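Local coordinates for protein aminoacyl-tRNA synthetase (Cryptosporidium parvum, PDB 5F9Z) that probably attaches proline to its cognate tRNA in an ATP-dependent reaction, as a class II prolyl-tRNA synthetase that binds halofuginone together with an ATP analogue, at residues 203-215 with 220-232. Sequence-based numbering, arbitrary orientation.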
ATOM      1  N   LEU A 203       2.186  -7.829   0.664  1.00 21.66           N
ATOM      2  CA  LEU A 203       1.817  -7.146   1.897  1.00 21.33           C
ATOM      3  C   LEU A 203       0.707  -7.852   2.667  1.00 23.58           C
ATOM      4  O   LEU A 203       0.335  -7.384   3.748  1.00 26.08           O
ATOM      5  CB  LEU A 203       1.391  -5.706   1.591  1.00 19.79           C
ATOM      6  CG  LEU A 203       2.399  -4.856   0.814  1.00 18.59           C
ATOM      7  CD1 LEU A 203       1.836  -3.471   0.553  1.00 19.03           C
ATOM      8  CD2 LEU A 203       3.721  -4.769   1.558  1.00 17.80           C
ATOM      9  N   ALA A 204       0.171  -8.954   2.136  1.00 21.96           N
ATOM     10  CA  ALA A 204      -0.902  -9.711   2.786  1.00 22.82           C
ATOM     11  C   ALA A 204      -2.109  -8.828   3.093  1.00 23.62           C
ATOM     12  O   ALA A 204      -2.856  -9.076   4.044  1.00 23.83           O
ATOM     13  CB  ALA A 204      -0.402 -10.403   4.058  1.00 21.66           C
ATOM     14  N   THR A 205      -2.314  -7.791   2.282  1.00 22.95           N
ATOM     15  CA  THR A 205      -3.380  -6.825   2.502  1.00 22.90           C
ATOM     16  C   THR A 205      -4.464  -7.014   1.454  1.00 26.93           C
ATOM     17  O   THR A 205      -4.181  -6.891   0.253  1.00 28.19           O
ATOM     18  CB  THR A 205      -2.831  -5.400   2.451  1.00 20.98           C
ATOM     19  OG1 THR A 205      -1.764  -5.265   3.398  1.00 20.22           O
ATOM     20  CG2 THR A 205      -3.926  -4.398   2.782  1.00 21.45           C
ATOM     21  N   PRO A 206      -5.703  -7.304   1.848  1.00 27.59           N
ATOM     22  CA  PRO A 206      -6.758  -7.514   0.851  1.00 26.04           C
ATOM     23  C   PRO A 206      -7.209  -6.200   0.233  1.00 24.38           C
ATOM     24  O   PRO A 206      -7.343  -5.182   0.916  1.00 23.51           O
ATOM     25  CB  PRO A 206      -7.883  -8.166   1.661  1.00 27.73           C
ATOM     26  CG  PRO A 206      -7.689  -7.637   3.042  1.00 28.72           C
ATOM     27  CD  PRO A 206      -6.198  -7.476   3.225  1.00 29.31           C
ATOM     28  N   VAL A 207      -7.436  -6.232  -1.081  1.00 24.60           N
ATOM     29  CA  VAL A 207      -7.932  -5.084  -1.826  1.00 27.49           C
ATOM     30  C   VAL A 207      -9.016  -5.560  -2.784  1.00 29.47           C
ATOM     31  O   VAL A 207      -9.105  -6.743  -3.120  1.00 30.75           O
ATOM     32  CB  VAL A 207      -6.816  -4.347  -2.603  1.00 26.82           C
ATOM     33  CG1 VAL A 207      -5.816  -3.719  -1.641  1.00 25.23           C
ATOM     34  CG2 VAL A 207      -6.118  -5.298  -3.563  1.00 26.78           C
ATOM     35  N   VAL A 208      -9.845  -4.617  -3.222  1.00 29.93           N
ATOM     36  CA  VAL A 208     -10.951  -4.895  -4.130  1.00 30.96           C
ATOM     37  C   VAL A 208     -10.643  -4.237  -5.468  1.00 31.16           C
ATOM     38  O   VAL A 208     -10.551  -3.007  -5.558  1.00 30.68           O
ATOM     39  CB  VAL A 208     -12.289  -4.395  -3.565  1.00 31.20           C
ATOM     40  CG1 VAL A 208     -13.410  -4.630  -4.567  1.00 31.28           C
ATOM     41  CG2 VAL A 208     -12.597  -5.083  -2.245  1.00 31.43           C
ATOM     42  N   LYS A 209     -10.478  -5.056  -6.504  1.00 31.74           N
ATOM     43  CA  LYS A 209     -10.264  -4.542  -7.847  1.00 30.80           C
ATOM     44  C   LYS A 209     -11.582  -4.063  -8.440  1.00 32.10           C
ATOM     45  O   LYS A 209     -12.617  -4.722  -8.305  1.00 33.54           O
ATOM     46  CB  LYS A 209      -9.642  -5.614  -8.742  1.00 30.86           C
ATOM     47  CG  LYS A 209      -8.214  -5.972  -8.368  1.00 29.68           C
ATOM     48  CD  LYS A 209      -7.588  -6.946  -9.352  1.00 32.19           C
ATOM     49  CE  LYS A 209      -8.168  -8.340  -9.200  1.00 36.13           C
ATOM     50  NZ  LYS A 209      -7.326  -9.357  -9.888  1.00 37.36           N
ATOM     51  N   GLY A 210     -11.541  -2.906  -9.091  1.00 31.04           N
ATOM     52  CA  GLY A 210     -12.752  -2.360  -9.673  1.00 31.01           C
ATOM     53  C   GLY A 210     -12.450  -1.151 -10.527  1.00 32.27           C
ATOM     54  O   GLY A 210     -11.293  -0.783 -10.743  1.00 32.58           O
ATOM     55  N   THR A 211     -13.523  -0.533 -11.012  1.00 32.69           N
ATOM     56  CA  THR A 211     -13.448   0.644 -11.862  1.00 32.21           C
ATOM     57  C   THR A 211     -14.061   1.837 -11.141  1.00 30.57           C
ATOM     58  O   THR A 211     -15.128   1.722 -10.530  1.00 30.16           O
ATOM     59  CB  THR A 211     -14.173   0.410 -13.191  1.00 36.24           C
ATOM     60  OG1 THR A 211     -13.634  -0.751 -13.836  1.00 37.33           O
ATOM     61  CG2 THR A 211     -14.015   1.613 -14.111  1.00 37.14           C
ATOM     62  N   LYS A 212     -13.379   2.976 -11.206  1.00 28.98           N
ATOM     63  CA  LYS A 212     -13.922   4.201 -10.642  1.00 28.43           C
ATOM     64  C   LYS A 212     -15.140   4.656 -11.436  1.00 31.61           C
ATOM     65  O   LYS A 212     -15.243   4.429 -12.644  1.00 32.75           O
ATOM     66  CB  LYS A 212     -12.868   5.309 -10.637  1.00 26.15           C
ATOM     67  CG  LYS A 212     -11.727   5.089  -9.661  1.00 25.38           C
ATOM     68  CD  LYS A 212     -12.213   5.138  -8.225  1.00 24.09           C
ATOM     69  CE  LYS A 212     -11.051   5.036  -7.254  1.00 22.51           C
ATOM     70  NZ  LYS A 212     -11.508   5.004  -5.840  1.00 23.59           N
ATOM     71  N   SER A 213     -16.070   5.303 -10.741  1.00 31.68           N
ATOM     72  CA  SER A 213     -17.210   5.903 -11.412  1.00 33.35           C
ATOM     73  C   SER A 213     -16.752   7.095 -12.253  1.00 35.90           C
ATOM     74  O   SER A 213     -15.609   7.554 -12.165  1.00 35.70           O
ATOM     75  CB  SER A 213     -18.263   6.338 -10.394  1.00 32.21           C
ATOM     76  OG  SER A 213     -17.733   7.288  -9.488  1.00 30.55           O
ATOM     77  N   GLU A 214     -17.667   7.598 -13.083  1.00 38.41           N
ATOM     78  CA  GLU A 214     -17.343   8.750 -13.918  1.00 40.70           C
ATOM     79  C   GLU A 214     -17.054   9.980 -13.068  1.00 41.24           C
ATOM     80  O   GLU A 214     -16.196  10.799 -13.417  1.00 40.72           O
ATOM     81  CB  GLU A 214     -18.482   9.026 -14.898  1.00 43.01           C
ATOM     82  CG  GLU A 214     -18.760   7.889 -15.868  1.00 45.87           C
ATOM     83  CD  GLU A 214     -17.618   7.654 -16.839  1.00 49.03           C
ATOM     84  OE1 GLU A 214     -16.833   8.595 -17.081  1.00 49.49           O
ATOM     85  OE2 GLU A 214     -17.505   6.525 -17.361  1.00 50.32           O
ATOM     86  N   ASN A 215     -17.755  10.123 -11.942  1.00 41.91           N
ATOM     87  CA  ASN A 215     -17.531  11.251 -11.049  1.00 42.62           C
ATOM     88  C   ASN A 215     -16.258  11.102 -10.226  1.00 39.30           C
ATOM     89  O   ASN A 215     -15.733  12.107  -9.736  1.00 39.87           O
ATOM     90  CB  ASN A 215     -18.739  11.427 -10.123  1.00 47.40           C
ATOM     91  CG  ASN A 215     -18.601  12.621  -9.199  1.00 50.96           C
ATOM     92  OD1 ASN A 215     -18.644  12.482  -7.976  1.00 53.30           O
ATOM     93  ND2 ASN A 215     -18.425  13.802  -9.779  1.00 51.52           N
ATOM     94  N   GLY A 220      -8.463  13.405 -16.447  1.00 37.62           N
ATOM     95  CA  GLY A 220      -7.596  13.407 -17.610  1.00 37.28           C
ATOM     96  C   GLY A 220      -7.615  12.140 -18.437  1.00 36.18           C
ATOM     97  O   GLY A 220      -6.986  12.104 -19.498  1.00 37.67           O
ATOM     98  N   GLY A 221      -8.318  11.102 -17.985  1.00 34.68           N
ATOM     99  CA  GLY A 221      -8.379   9.840 -18.683  1.00 34.33           C
ATOM    100  C   GLY A 221      -9.805   9.426 -19.011  1.00 35.33           C
ATOM    101  O   GLY A 221     -10.773  10.125 -18.702  1.00 35.95           O
ATOM    102  N   ASP A 222      -9.909   8.262 -19.652  1.00 35.77           N
ATOM    103  CA  ASP A 222     -11.200   7.693 -20.019  1.00 35.76           C
ATOM    104  C   ASP A 222     -11.712   6.716 -18.965  1.00 34.75           C
ATOM    105  O   ASP A 222     -12.867   6.806 -18.540  1.00 36.00           O
ATOM    106  CB  ASP A 222     -11.103   6.992 -21.378  1.00 34.63           C
ATOM    107  CG  ASP A 222     -10.936   7.965 -22.528  1.00 34.60           C
ATOM    108  OD1 ASP A 222     -11.333   9.140 -22.376  1.00 35.61           O
ATOM    109  OD2 ASP A 222     -10.414   7.554 -23.587  1.00 33.98           O
ATOM    110  N   ILE A 223     -10.869   5.775 -18.545  1.00 31.50           N
ATOM    111  CA  ILE A 223     -11.234   4.759 -17.566  1.00 31.04           C
ATOM    112  C   ILE A 223     -10.167   4.731 -16.483  1.00 32.34           C
ATOM    113  O   ILE A 223      -8.974   4.624 -16.785  1.00 33.97           O
ATOM    114  CB  ILE A 223     -11.378   3.365 -18.211  1.00 30.78           C
ATOM    115  CG1 ILE A 223     -12.439   3.387 -19.314  1.00 31.96           C
ATOM    116  CG2 ILE A 223     -11.723   2.323 -17.157  1.00 29.97           C
ATOM    117  CD1 ILE A 223     -12.590   2.069 -20.038  1.00 31.49           C
ATOM    118  N   THR A 224     -10.595   4.831 -15.227  1.00 31.17           N
ATOM    119  CA  THR A 224      -9.700   4.735 -14.079  1.00 28.08           C
ATOM    120  C   THR A 224     -10.076   3.496 -13.279  1.00 28.10           C
ATOM    121  O   THR A 224     -11.148   3.448 -12.665  1.00 29.27           O
ATOM    122  CB  THR A 224      -9.772   5.986 -13.204  1.00 26.92           C
ATOM    123  OG1 THR A 224      -9.254   7.109 -13.927  1.00 28.59           O
ATOM    124  CG2 THR A 224      -8.962   5.790 -11.931  1.00 24.10           C
ATOM    125  N   LYS A 225      -9.205   2.494 -13.298  1.00 27.16           N
ATOM    126  CA  LYS A 225      -9.356   1.312 -12.468  1.00 27.96           C
ATOM    127  C   LYS A 225      -8.457   1.437 -11.244  1.00 28.94           C
ATOM    128  O   LYS A 225      -7.411   2.091 -11.286  1.00 30.19           O
ATOM    129  CB  LYS A 225      -9.019   0.045 -13.255  1.00 28.40           C
ATOM    130  CG  LYS A 225      -9.914  -0.168 -14.464  1.00 30.16           C
ATOM    131  CD  LYS A 225      -9.673  -1.516 -15.116  1.00 31.04           C
ATOM    132  CE  LYS A 225     -10.665  -1.758 -16.243  1.00 31.83           C
ATOM    133  NZ  LYS A 225     -10.492  -3.102 -16.862  1.00 32.51           N
ATOM    134  N   SER A 226      -8.877   0.817 -10.147  1.00 28.47           N
ATOM    135  CA  SER A 226      -8.162   0.971  -8.891  1.00 28.00           C
ATOM    136  C   SER A 226      -8.345  -0.273  -8.035  1.00 27.28           C
ATOM    137  O   SER A 226      -9.166  -1.145  -8.327  1.00 29.75           O
ATOM    138  CB  SER A 226      -8.639   2.208  -8.126  1.00 28.46           C
ATOM    139  OG  SER A 226      -9.961   2.024  -7.651  1.00 30.06           O
ATOM    140  N   ILE A 227      -7.552  -0.340  -6.971  1.00 24.63           N
ATOM    141  CA  ILE A 227      -7.727  -1.312  -5.899  1.00 23.89           C
ATOM    142  C   ILE A 227      -8.040  -0.528  -4.634  1.00 24.46           C
ATOM    143  O   ILE A 227      -7.285   0.375  -4.253  1.00 21.81           O
ATOM    144  CB  ILE A 227      -6.486  -2.201  -5.715  1.00 23.57           C
ATOM    145  CG1 ILE A 227      -5.203  -1.373  -5.799  1.00 23.83           C
ATOM    146  CG2 ILE A 227      -6.462  -3.305  -6.755  1.00 23.16           C
ATOM    147  CD1 ILE A 227      -3.954  -2.157  -5.455  1.00 23.68           C
ATOM    148  N   GLU A 228      -9.159  -0.855  -3.997  1.00 27.94           N
ATOM    149  CA  GLU A 228      -9.620  -0.139  -2.816  1.00 29.27           C
ATOM    150  C   GLU A 228      -9.334  -0.961  -1.567  1.00 29.39           C
ATOM    151  O   GLU A 228      -9.722  -2.131  -1.484  1.00 29.65           O
ATOM    152  CB  GLU A 228     -11.115   0.167  -2.910  1.00 32.83           C
ATOM    153  CG  GLU A 228     -11.510   1.056  -4.081  1.00 35.69           C
ATOM    154  CD  GLU A 228     -10.890   2.439  -4.008  1.00 37.22           C
ATOM    155  OE1 GLU A 228     -10.168   2.818  -4.952  1.00 37.40           O
ATOM    156  OE2 GLU A 228     -11.122   3.145  -3.004  1.00 38.85           O
ATOM    157  N   GLY A 229      -8.646  -0.347  -0.604  1.00 28.58           N
ATOM    158  CA  GLY A 229      -8.464  -0.928   0.706  1.00 26.87           C
ATOM    159  C   GLY A 229      -9.469  -0.371   1.702  1.00 27.04           C
ATOM    160  O   GLY A 229     -10.279   0.500   1.397  1.00 28.75           O
ATOM    161  N   PHE A 230      -9.400  -0.896   2.923  1.00 25.89           N
ATOM    162  CA  PHE A 230     -10.327  -0.477   3.963  1.00 27.07           C
ATOM    163  C   PHE A 230      -9.704  -0.711   5.331  1.00 28.06           C
ATOM    164  O   PHE A 230      -9.103  -1.760   5.578  1.00 27.48           O
ATOM    165  CB  PHE A 230     -11.661  -1.226   3.852  1.00 29.93           C
ATOM    166  CG  PHE A 230     -12.710  -0.740   4.809  1.00 33.16           C
ATOM    167  CD1 PHE A 230     -13.328   0.484   4.615  1.00 33.74           C
ATOM    168  CD2 PHE A 230     -13.085  -1.509   5.897  1.00 34.48           C
ATOM    169  CE1 PHE A 230     -14.296   0.934   5.492  1.00 34.84           C
ATOM    170  CE2 PHE A 230     -14.054  -1.064   6.777  1.00 35.86           C
ATOM    171  CZ  PHE A 230     -14.660   0.158   6.574  1.00 35.97           C
ATOM    172  N   ILE A 231      -9.851   0.276   6.209  1.00 28.40           N
ATOM    173  CA  ILE A 231      -9.377   0.182   7.588  1.00 28.16           C
ATOM    174  C   ILE A 231     -10.596   0.099   8.498  1.00 29.36           C
ATOM    175  O   ILE A 231     -11.254   1.121   8.743  1.00 29.75           O
ATOM    176  CB  ILE A 231      -8.481   1.373   7.958  1.00 28.28           C
ATOM    177  CG1 ILE A 231      -7.403   1.586   6.892  1.00 26.37           C
ATOM    178  CG2 ILE A 231      -7.845   1.156   9.324  1.00 27.42           C
ATOM    179  CD1 ILE A 231      -6.474   0.406   6.714  1.00 25.16           C
ATOM    180  N   PRO A 232     -10.936  -1.085   9.014  1.00 30.33           N
ATOM    181  CA  PRO A 232     -12.174  -1.210   9.804  1.00 32.03           C
ATOM    182  C   PRO A 232     -12.180  -0.385  11.078  1.00 36.02           C
ATOM    183  O   PRO A 232     -13.245   0.101  11.481  1.00 38.22           O
ATOM    184  CB  PRO A 232     -12.241  -2.715  10.110  1.00 30.40           C
ATOM    185  CG  PRO A 232     -11.379  -3.362   9.071  1.00 30.36           C
ATOM    186  CD  PRO A 232     -10.278  -2.384   8.802  1.00 28.76           C
TER
HETATM  187  O   HOH W   1      -7.642  -3.046   3.111  1.00 26.49           O
HETATM  188  O   HOH W   2     -13.677   5.184 -14.832  1.00 35.06           O
HETATM  189  O   HOH W   3     -14.989   5.096 -16.868  1.00 40.37           O
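Lys212 lies along strand 223-231, over the face carrying Thr224, Ser226 and Glu228, and ends at Glu228, joining the two arms of an antiparallel beta hairpin, strands 208-211 and 223-231, in the class II synthetase core. Turned about its CB-CG bond (chi2 -66°), the lysine chain runs past Thr224 and Ser226: its CG rests 3.6 Å from Thr224 CG2, and CE passes over the Ser226 hydroxyl. A short serine suits this place, because its CB and OG lie directly under CE. The ammonium ends in a salt bridge, Lys212 NZ to Glu228 OE1 at 2.7 Å, approaching from above the carboxylate plane, 59° out of it. Ser226 OG donates to the same oxygen from its anti side, close to the plane, so two donors from different directions grip OE1 and fix the carboxylate's rotation. Lys212 NZ also bonds to Leu477 O, tying the hairpin to strand 475-480, which pairs along strand 208-211. On its other edge strand 223-231 pairs antiparallel with strand 236-247, whose Gln239 touches Ser226 and Glu228 and belongs to the nucleotide pocket.

On the opposite face, beta-branched Ile227 packs against two neighbours: its CG2 meets Val207 CG2 at 3.8 Å and the CG methylene of Lys209. Lys209 thus lends its aliphatic stem to this apolar patch while NZ goes on to Asn193. Further along, the extended chain of Lys225 passes Thr211 OG1 on its way to Asp189, and Thr211 CG2, set anti to the backbone N, lies against Ile223 CG2.

Paired backbone bonds at Val208-Glu228 and Gly210-Ser226 set the register. Beyond them the Lys212 N-H points nearly straight at Thr224 O, 2.7 Å away, while a water accepts from Thr224 N and donates to Lys212 O at 2.8 Å.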